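Local structure of PncC family amidohydrolase (Enterobacter asburiae, 6L19) at residues M141-D146 / V151-H156; S95-D98 / I104-A107; E135-T140 / L159-A164. The protein probably hydrolyses the amide of nicotinamide mononucleotide, as PncC-type amidohydrolases of the competence-damaged (CinA C-terminal) family do. The protein carries 3 engineered substitutions. One frame throughout, in Å; residues are numbered along the deposited sequence. Where two conformers were deposited one is given.

Interaction 1: residues M141-D146 / V151-H156; sequences MLFSGD and VEKAVH. Engineered in segment 141-146: Met141 (natural residue Val).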
loop_
_atom_site.group_PDB
_atom_site.type_symbol
_atom_site.label_atom_id
_atom_site.label_comp_id
_atom_site.label_asym_id
_atom_site.label_seq_id
_atom_site.Cartn_x
_atom_site.Cartn_y
_atom_site.Cartn_z
ATOM N N MET A 141 -5.700 9.153 18.495
ATOM C CA MET A 141 -5.975 8.069 19.425
ATOM C C MET A 141 -4.661 7.623 20.044
ATOM O O MET A 141 -3.608 7.676 19.405
ATOM C CB MET A 141 -6.628 6.866 18.724
ATOM C CG MET A 141 -8.043 7.089 18.203
ATOM S SD MET A 141 -9.287 7.568 19.406
ATOM C CE MET A 141 -9.819 5.955 19.887
ATOM N N LEU A 142 -4.723 7.170 21.287
ATOM C CA LEU A 142 -3.593 6.484 21.896
ATOM C C LEU A 142 -3.985 5.023 22.096
ATOM O O LEU A 142 -4.918 4.727 22.848
ATOM C CB LEU A 142 -3.194 7.144 23.213
ATOM C CG LEU A 142 -2.089 6.379 23.935
ATOM C CD1 LEU A 142 -0.791 6.474 23.153
ATOM C CD2 LEU A 142 -1.914 6.938 25.341
ATOM N N PHE A 143 -3.297 4.121 21.399
ATOM C CA PHE A 143 -3.606 2.694 21.432
ATOM C C PHE A 143 -2.602 1.960 22.311
ATOM O O PHE A 143 -1.388 2.159 22.174
ATOM C CB PHE A 143 -3.581 2.090 20.029
ATOM C CG PHE A 143 -4.660 2.607 19.121
ATOM C CD1 PHE A 143 -5.992 2.371 19.408
ATOM C CD2 PHE A 143 -4.337 3.342 17.983
ATOM C CE1 PHE A 143 -6.995 2.841 18.564
ATOM C CE2 PHE A 143 -5.333 3.820 17.124
ATOM C CZ PHE A 143 -6.666 3.570 17.416
ATOM N N SER A 144 -3.108 1.082 23.175
ATOM C CA SER A 144 -2.251 0.236 23.999
ATOM C C SER A 144 -1.753 -0.975 23.205
ATOM O O SER A 144 -2.370 -1.404 22.224
ATOM C CB SER A 144 -3.005 -0.240 25.244
ATOM O OG SER A 144 -4.043 -1.154 24.895
ATOM N N GLY A 145 -0.619 -1.522 23.646
ATOM C CA GLY A 145 -0.117 -2.799 23.174
ATOM C C GLY A 145 1.166 -2.653 22.380
ATOM O O GLY A 145 1.745 -1.570 22.260
ATOM N N ASP A 146 1.608 -3.777 21.822
ATOM C CA ASP A 146 2.810 -3.741 21.007
ATOM C C ASP A 146 2.474 -3.203 19.611
ATOM O O ASP A 146 1.329 -2.857 19.305
ATOM C CB ASP A 146 3.487 -5.116 20.978
ATOM C CG ASP A 146 2.651 -6.191 20.298
ATOM O OD1 ASP A 146 1.691 -5.875 19.568
ATOM O OD2 ASP A 146 2.967 -7.389 20.501
ATOM N N VAL A 151 -1.235 -1.357 15.244
ATOM C CA VAL A 151 -1.590 -1.410 13.832
ATOM C C VAL A 151 -2.972 -2.018 13.649
ATOM O O VAL A 151 -3.807 -1.488 12.907
ATOM C CB VAL A 151 -0.516 -2.187 13.052
ATOM C CG1 VAL A 151 -1.018 -2.568 11.647
ATOM C CG2 VAL A 151 0.773 -1.375 12.998
ATOM N N GLU A 152 -3.245 -3.139 14.330
ATOM C CA GLU A 152 -4.548 -3.785 14.170
ATOM C C GLU A 152 -5.677 -2.848 14.595
ATOM O O GLU A 152 -6.701 -2.735 13.905
ATOM C CB GLU A 152 -4.598 -5.098 14.973
ATOM C CG GLU A 152 -5.944 -5.829 14.855
ATOM C CD GLU A 152 -6.056 -7.091 15.729
ATOM O OE1 GLU A 152 -5.014 -7.702 16.081
ATOM O OE2 GLU A 152 -7.207 -7.469 16.062
ATOM N N LYS A 153 -5.500 -2.159 15.723
ATOM C CA LYS A 153 -6.536 -1.255 16.218
ATOM C C LYS A 153 -6.690 -0.027 15.329
ATOM O O LYS A 153 -7.812 0.468 15.128
ATOM C CB LYS A 153 -6.206 -0.810 17.645
ATOM C CG LYS A 153 -6.304 -1.916 18.706
ATOM C CD LYS A 153 -5.348 -1.576 19.869
ATOM C CE LYS A 153 -5.722 -2.307 21.138
ATOM N NZ LYS A 153 -4.925 -1.845 22.315
ATOM N N ALA A 154 -5.566 0.499 14.826
ATOM C CA ALA A 154 -5.608 1.647 13.919
ATOM C C ALA A 154 -6.370 1.310 12.644
ATOM O O ALA A 154 -7.208 2.098 12.189
ATOM C CB ALA A 154 -4.183 2.108 13.588
ATOM N N VAL A 155 -6.110 0.132 12.063
ATOM C CA VAL A 155 -6.852 -0.288 10.874
ATOM C C VAL A 155 -8.345 -0.375 11.185
ATOM O O VAL A 155 -9.191 0.119 10.432
ATOM C CB VAL A 155 -6.318 -1.633 10.344
ATOM C CG1 VAL A 155 -7.273 -2.210 9.297
ATOM C CG2 VAL A 155 -4.907 -1.507 9.787
ATOM N N HIS A 156 -8.689 -1.028 12.293
ATOM C CA HIS A 156 -10.097 -1.193 12.648
ATOM C C HIS A 156 -10.764 0.160 12.877
ATOM O O HIS A 156 -11.890 0.399 12.421
ATOM C CB HIS A 156 -10.192 -2.072 13.907
ATOM C CG HIS A 156 -11.576 -2.527 14.237
ATOM N ND1 HIS A 156 -12.471 -1.746 14.942
ATOM C CD2 HIS A 156 -12.215 -3.694 13.982
ATOM C CE1 HIS A 156 -13.606 -2.405 15.090
ATOM N NE2 HIS A 156 -13.482 -3.587 14.508
HETATM O O HOH W 1 -6.226 0.698 22.970
#
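Lys153 lies along the Phe143 ring and reaches on to the backbone beyond it. Its CB sits over one face of the ring, 4.0 Å from the centroid and 25° off the ring normal, a CH-pi contact displaced toward the rim, where CB comes within 3.6 Å of Phe143 CD1. With CG anti to the carbonyl carbon (chi1 -69°) and the rest of the chain extended, the lysine runs past the phenylalanine in the opposite direction and delivers its ammonium group to Ser144. There NZ donates to Ser144 O at 2.6 Å, approaching from above the carbonyl plane, 40° out of it. Water 1 accepts from Lys153 NZ and Ser144 N, so the ammonium group is tied to the turn directly and through solvent. Ser144 OG is 2.8 Å from Lys153 NZ. The backbone N of Ala154 lies over the same ring face and Ala154 CB is 4.1 Å from Phe143 CE2, while Phe128 of strand 125-132 touches both residues. Asp146 N-caps the helix that follows. The arrangement is a tight strand-to-helix connection, in which the residues leaving edge strand 135-142 fold back on the first turns of helix 147-165 in this three-layer alpha/beta/alpha fold.

Interaction 2: residues S95-D98 / I104-A107; sequences SIRD and ISIA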
loop_
_atom_site.group_PDB
_atom_site.type_symbol
_atom_site.label_atom_id
_atom_site.label_comp_id
_atom_site.label_asym_id
_atom_site.label_seq_id
_atom_site.Cartn_x
_atom_site.Cartn_y
_atom_site.Cartn_z
ATOM N N SER A 95 -3.938 15.138 -0.582
ATOM C CA SER A 95 -3.087 14.804 -1.723
ATOM C C SER A 95 -3.437 13.443 -2.311
ATOM O O SER A 95 -3.565 13.307 -3.533
ATOM C CB SER A 95 -1.609 14.829 -1.336
ATOM O OG SER A 95 -1.248 16.117 -0.855
ATOM N N ILE A 96 -3.541 12.407 -1.468
ATOM C CA ILE A 96 -3.808 11.076 -2.014
ATOM C C ILE A 96 -5.167 11.047 -2.707
ATOM O O ILE A 96 -5.339 10.363 -3.725
ATOM C CB ILE A 96 -3.701 9.987 -0.919
ATOM C CG1 ILE A 96 -3.647 8.594 -1.568
ATOM C CG2 ILE A 96 -4.885 10.069 0.078
ATOM C CD1 ILE A 96 -2.419 8.360 -2.472
ATOM N N ARG A 97 -6.147 11.786 -2.185
ATOM C CA ARG A 97 -7.435 11.878 -2.866
ATOM C C ARG A 97 -7.274 12.443 -4.271
ATOM O O ARG A 97 -7.888 11.943 -5.225
ATOM C CB ARG A 97 -8.422 12.732 -2.067
ATOM C CG ARG A 97 -9.839 12.482 -2.515
ATOM C CD ARG A 97 -10.863 13.079 -1.586
ATOM N NE ARG A 97 -11.023 14.506 -1.818
ATOM C CZ ARG A 97 -11.855 15.046 -2.703
ATOM N NH1 ARG A 97 -12.620 14.285 -3.477
ATOM N NH2 ARG A 97 -11.920 16.365 -2.805
ATOM N N ASP A 98 -6.446 13.477 -4.429
ATOM C CA ASP A 98 -6.217 14.015 -5.765
ATOM C C ASP A 98 -5.407 13.052 -6.627
ATOM O O ASP A 98 -5.724 12.853 -7.807
ATOM C CB ASP A 98 -5.510 15.363 -5.690
ATOM C CG ASP A 98 -5.316 15.975 -7.058
ATOM O OD1 ASP A 98 -6.276 16.576 -7.584
ATOM O OD2 ASP A 98 -4.219 15.810 -7.628
ATOM N N ILE A 104 -13.132 9.726 -1.629
ATOM C CA ILE A 104 -12.897 9.610 -0.193
ATOM C C ILE A 104 -11.477 9.115 0.016
ATOM O O ILE A 104 -11.012 8.223 -0.702
ATOM C CB ILE A 104 -13.912 8.648 0.457
ATOM C CG1 ILE A 104 -15.329 9.196 0.304
ATOM C CG2 ILE A 104 -13.593 8.411 1.934
ATOM C CD1 ILE A 104 -16.394 8.257 0.873
ATOM N N SER A 105 -10.780 9.703 0.985
ATOM C CA SER A 105 -9.452 9.244 1.354
ATOM C C SER A 105 -9.351 9.088 2.864
ATOM O O SER A 105 -10.020 9.787 3.625
ATOM C CB SER A 105 -8.359 10.201 0.856
ATOM O OG SER A 105 -8.501 11.464 1.472
ATOM N N ILE A 106 -8.511 8.140 3.280
ATOM C CA ILE A 106 -8.116 7.944 4.667
ATOM C C ILE A 106 -6.610 8.103 4.719
ATOM O O ILE A 106 -5.898 7.518 3.899
ATOM C CB ILE A 106 -8.511 6.546 5.196
ATOM C CG1 ILE A 106 -9.999 6.262 4.988
ATOM C CG2 ILE A 106 -8.133 6.399 6.674
ATOM C CD1 ILE A 106 -10.367 4.772 5.256
ATOM N N ALA A 107 -6.126 8.890 5.666
ATOM C CA ALA A 107 -4.701 8.985 5.936
ATOM C C ALA A 107 -4.461 8.603 7.386
ATOM O O ALA A 107 -5.223 8.999 8.276
ATOM C CB ALA A 107 -4.149 10.402 5.684
#
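Ser105 directs its CB from the strand toward the helix and is met there by two residues in succession, Ile96 and Arg97. The CG2 branch of Ile96 makes the nearest approach, 3.6 Å from Ser105 CB. That methyl lies between the backbone N and the carbonyl carbon of its own residue, whereas CG1 is turned anti to the N (chi1 -166°) and carries the end of the side chain away from Ser105. Arg97 contributes aliphatic surface: its CB is 3.8 Å from Ser105 OG, and its CD, further along the chain, passes 4.0 Å from Ile104 N. The contact between the two segments is therefore van der Waals in character. The backbones run close here, the CA atoms of Arg97 and Ser105 being 5.4 Å apart.

The polar ends find partners outside the two segments. Ser105 OG is hydrogen-bonded to Ala93 O, one turn earlier in the helix, so a buried hydroxyl links the strand to the helix backbone. The arginine chain bends at chi3 (80°), and NH1 makes a weak hydrogen bond to Ala102 O in the connecting loop. Around this shell, Ile96 also packs on Thr31 and Ala33 of strand 30-35, and Asn131 of strand 125-132 touches both Arg97 and Ser105. Ile104 and Ile106 direct their side chains to the other sheet face, where helix 147-165 lies. Such a helix, turning through a short loop into a central strand and packing back on it, is characteristic of a layered alpha/beta/alpha fold, with helices on both faces of a mixed sheet.

Interaction 3: residues E135-T140 / L159-A164; sequences ETETRT and LAELLA. Engineered in segment 135-140: Glu137 (natural residue Gln).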
loop_
_atom_site.group_PDB
_atom_site.type_symbol
_atom_site.label_atom_id
_atom_site.label_comp_id
_atom_site.label_asym_id
_atom_site.label_seq_id
_atom_site.Cartn_x
_atom_site.Cartn_y
_atom_site.Cartn_z
ATOM N N GLU A 135 -14.470 17.453 2.521
ATOM C CA GLU A 135 -14.602 17.775 3.936
ATOM C C GLU A 135 -13.820 16.756 4.762
ATOM O O GLU A 135 -14.029 15.544 4.624
ATOM C CB GLU A 135 -16.080 17.804 4.355
ATOM C CG GLU A 135 -16.821 18.975 3.704
ATOM C CD GLU A 135 -18.329 18.996 3.963
ATOM O OE1 GLU A 135 -18.824 18.203 4.794
ATOM O OE2 GLU A 135 -19.018 19.822 3.322
ATOM N N THR A 136 -12.944 17.247 5.633
ATOM C CA THR A 136 -12.022 16.401 6.376
ATOM C C THR A 136 -12.361 16.425 7.856
ATOM O O THR A 136 -12.582 17.493 8.433
ATOM C CB THR A 136 -10.577 16.844 6.147
ATOM O OG1 THR A 136 -10.329 16.898 4.734
ATOM C CG2 THR A 136 -9.590 15.857 6.780
ATOM N N GLU A 137 -12.438 15.242 8.445
ATOM C CA GLU A 137 -12.486 15.031 9.883
ATOM C C GLU A 137 -11.146 14.445 10.316
ATOM O O GLU A 137 -10.537 13.665 9.576
ATOM C CB GLU A 137 -13.639 14.072 10.246
ATOM C CG GLU A 137 -13.521 13.376 11.612
ATOM C CD GLU A 137 -14.495 12.189 11.817
ATOM O OE1 GLU A 137 -15.241 11.821 10.870
ATOM O OE2 GLU A 137 -14.508 11.629 12.947
ATOM N N THR A 138 -10.665 14.828 11.495
ATOM C CA THR A 138 -9.428 14.262 12.017
ATOM C C THR A 138 -9.640 13.808 13.456
ATOM O O THR A 138 -10.500 14.338 14.174
ATOM C CB THR A 138 -8.253 15.259 11.985
ATOM O OG1 THR A 138 -8.579 16.385 12.803
ATOM C CG2 THR A 138 -7.930 15.729 10.553
ATOM N N ARG A 139 -8.831 12.841 13.879
ATOM C CA ARG A 139 -8.840 12.421 15.270
ATOM C C ARG A 139 -7.477 11.866 15.637
ATOM O O ARG A 139 -6.711 11.412 14.780
ATOM C CB ARG A 139 -9.928 11.380 15.547
ATOM C CG ARG A 139 -11.168 11.967 16.206
ATOM C CD ARG A 139 -12.429 11.479 15.517
ATOM N NE ARG A 139 -13.623 12.189 15.967
ATOM C CZ ARG A 139 -13.924 13.438 15.632
ATOM N NH1 ARG A 139 -13.118 14.132 14.845
ATOM N NH2 ARG A 139 -15.037 13.996 16.087
ATOM N N THR A 140 -7.189 11.909 16.933
ATOM C CA THR A 140 -5.971 11.349 17.500
ATOM C C THR A 140 -6.363 10.300 18.532
ATOM O O THR A 140 -7.275 10.520 19.333
ATOM C CB THR A 140 -5.093 12.430 18.137
ATOM O OG1 THR A 140 -4.743 13.406 17.149
ATOM C CG2 THR A 140 -3.821 11.823 18.709
ATOM N N LEU A 159 -11.536 2.249 9.703
ATOM C CA LEU A 159 -12.679 1.739 8.940
ATOM C C LEU A 159 -13.989 1.965 9.680
ATOM O O LEU A 159 -14.998 2.341 9.071
ATOM C CB LEU A 159 -12.502 0.241 8.644
ATOM C CG LEU A 159 -11.325 -0.144 7.731
ATOM C CD1 LEU A 159 -11.040 -1.648 7.773
ATOM C CD2 LEU A 159 -11.632 0.306 6.287
ATOM N N ALA A 160 -13.993 1.716 10.989
ATOM C CA ALA A 160 -15.210 1.898 11.765
ATOM C C ALA A 160 -15.663 3.353 11.738
ATOM O O ALA A 160 -16.863 3.632 11.624
ATOM C CB ALA A 160 -14.985 1.417 13.202
ATOM N N GLU A 161 -14.718 4.296 11.838
ATOM C CA GLU A 161 -15.086 5.711 11.818
ATOM C C GLU A 161 -15.615 6.137 10.452
ATOM O O GLU A 161 -16.550 6.944 10.376
ATOM C CB GLU A 161 -13.898 6.587 12.211
ATOM C CG GLU A 161 -13.636 6.607 13.698
ATOM C CD GLU A 161 -14.711 7.371 14.466
ATOM O OE1 GLU A 161 -14.889 8.584 14.215
ATOM O OE2 GLU A 161 -15.379 6.747 15.314
ATOM N N LEU A 162 -15.021 5.639 9.365
ATOM C CA LEU A 162 -15.567 5.962 8.049
ATOM C C LEU A 162 -16.981 5.415 7.922
ATOM O O LEU A 162 -17.893 6.125 7.495
ATOM C CB LEU A 162 -14.679 5.416 6.925
ATOM C CG LEU A 162 -15.222 5.686 5.514
ATOM C CD1 LEU A 162 -15.544 7.199 5.306
ATOM C CD2 LEU A 162 -14.261 5.176 4.421
ATOM N N LEU A 163 -17.188 4.157 8.326
ATOM C CA LEU A 163 -18.527 3.577 8.269
ATOM C C LEU A 163 -19.506 4.371 9.134
ATOM O O LEU A 163 -20.652 4.607 8.730
ATOM C CB LEU A 163 -18.478 2.103 8.688
ATOM C CG LEU A 163 -19.704 1.218 8.441
ATOM C CD1 LEU A 163 -20.033 1.099 6.954
ATOM C CD2 LEU A 163 -19.477 -0.162 9.057
ATOM N N ALA A 164 -19.058 4.830 10.307
ATOM C CA ALA A 164 -19.909 5.662 11.155
ATOM C C ALA A 164 -20.288 6.968 10.462
ATOM O O ALA A 164 -21.448 7.393 10.507
ATOM C CB ALA A 164 -19.207 5.961 12.475
HETATM O O HOH W 2 -16.669 9.736 12.184
#
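Glu161 reaches from the helix across the carboxylate of Glu137 on the strand, OE1 of Glu161 coming to 3.3 Å from OE2 of Glu137. The site is a solvent-bordered margin of the alpha/beta/alpha sandwich, where helix 147-165 covers one face of the mixed sheet near its edge strand 135-142. Glu137 is an engineered residue, glutamine in the natural sequence, so this pairing of two acidic groups belongs to the deposited variant.

The side chains cross at about a right angle and their carboxylate planes are 84° apart. Two acceptors this close cannot bond unless one is protonated; the repulsion expected between two charged groups is probably eased by what surrounds them. Arg139, two residues along the strand, may bring a positive charge to the same spot, although it was modelled in two conformers and the geometry given here holds for one of them. In that conformer its NE is 3.2 Å from Glu137 OE2, a tentative salt bridge in which the oxygen stands over the guanidinium face and no N-H points at it. Glu161 OE1, 4.2 Å from the same Arg139 NE, is near enough to sense the charge, probably weakly, but lies beyond a salt bridge.

The torsions differ on the two sides. Glu137 is extended, with CG anti to the backbone N (chi1 159°), whereas Glu161 bends at chi2 to bring its carboxylate round. Trp130 of strand 125-132 touches both glutamates. The backbones stay well apart, the nearest CA atoms being 9.8 Å from each other. Water 2 can donate to either acid, 2.8 Å from Glu137 OE1 and 2.9 Å from Glu161 OE1, though it has more acceptors in reach than protons.

Overall arrangement
From the N terminus, interaction 2 comes first: helix 86-100 passes through a short loop into strand 104-110, and the contact closes that turn. The chain then runs through strand 125-132 into edge strand 135-142 and on to helix 147-165, which carries interactions 1 and 3. Interaction 1 closes the tight connection between strand end and helix start, and lies within the longer loop spanned by interaction 3, whose strand segment runs straight into its own, the helix segments lying two residues apart. Interaction 2 is in series with both. The sheet joins them: Leu162 on the segment 159-164 packs against Ile104 and Ile106, so helices 86-100 and 147-165 hold opposite faces of strand 104-110.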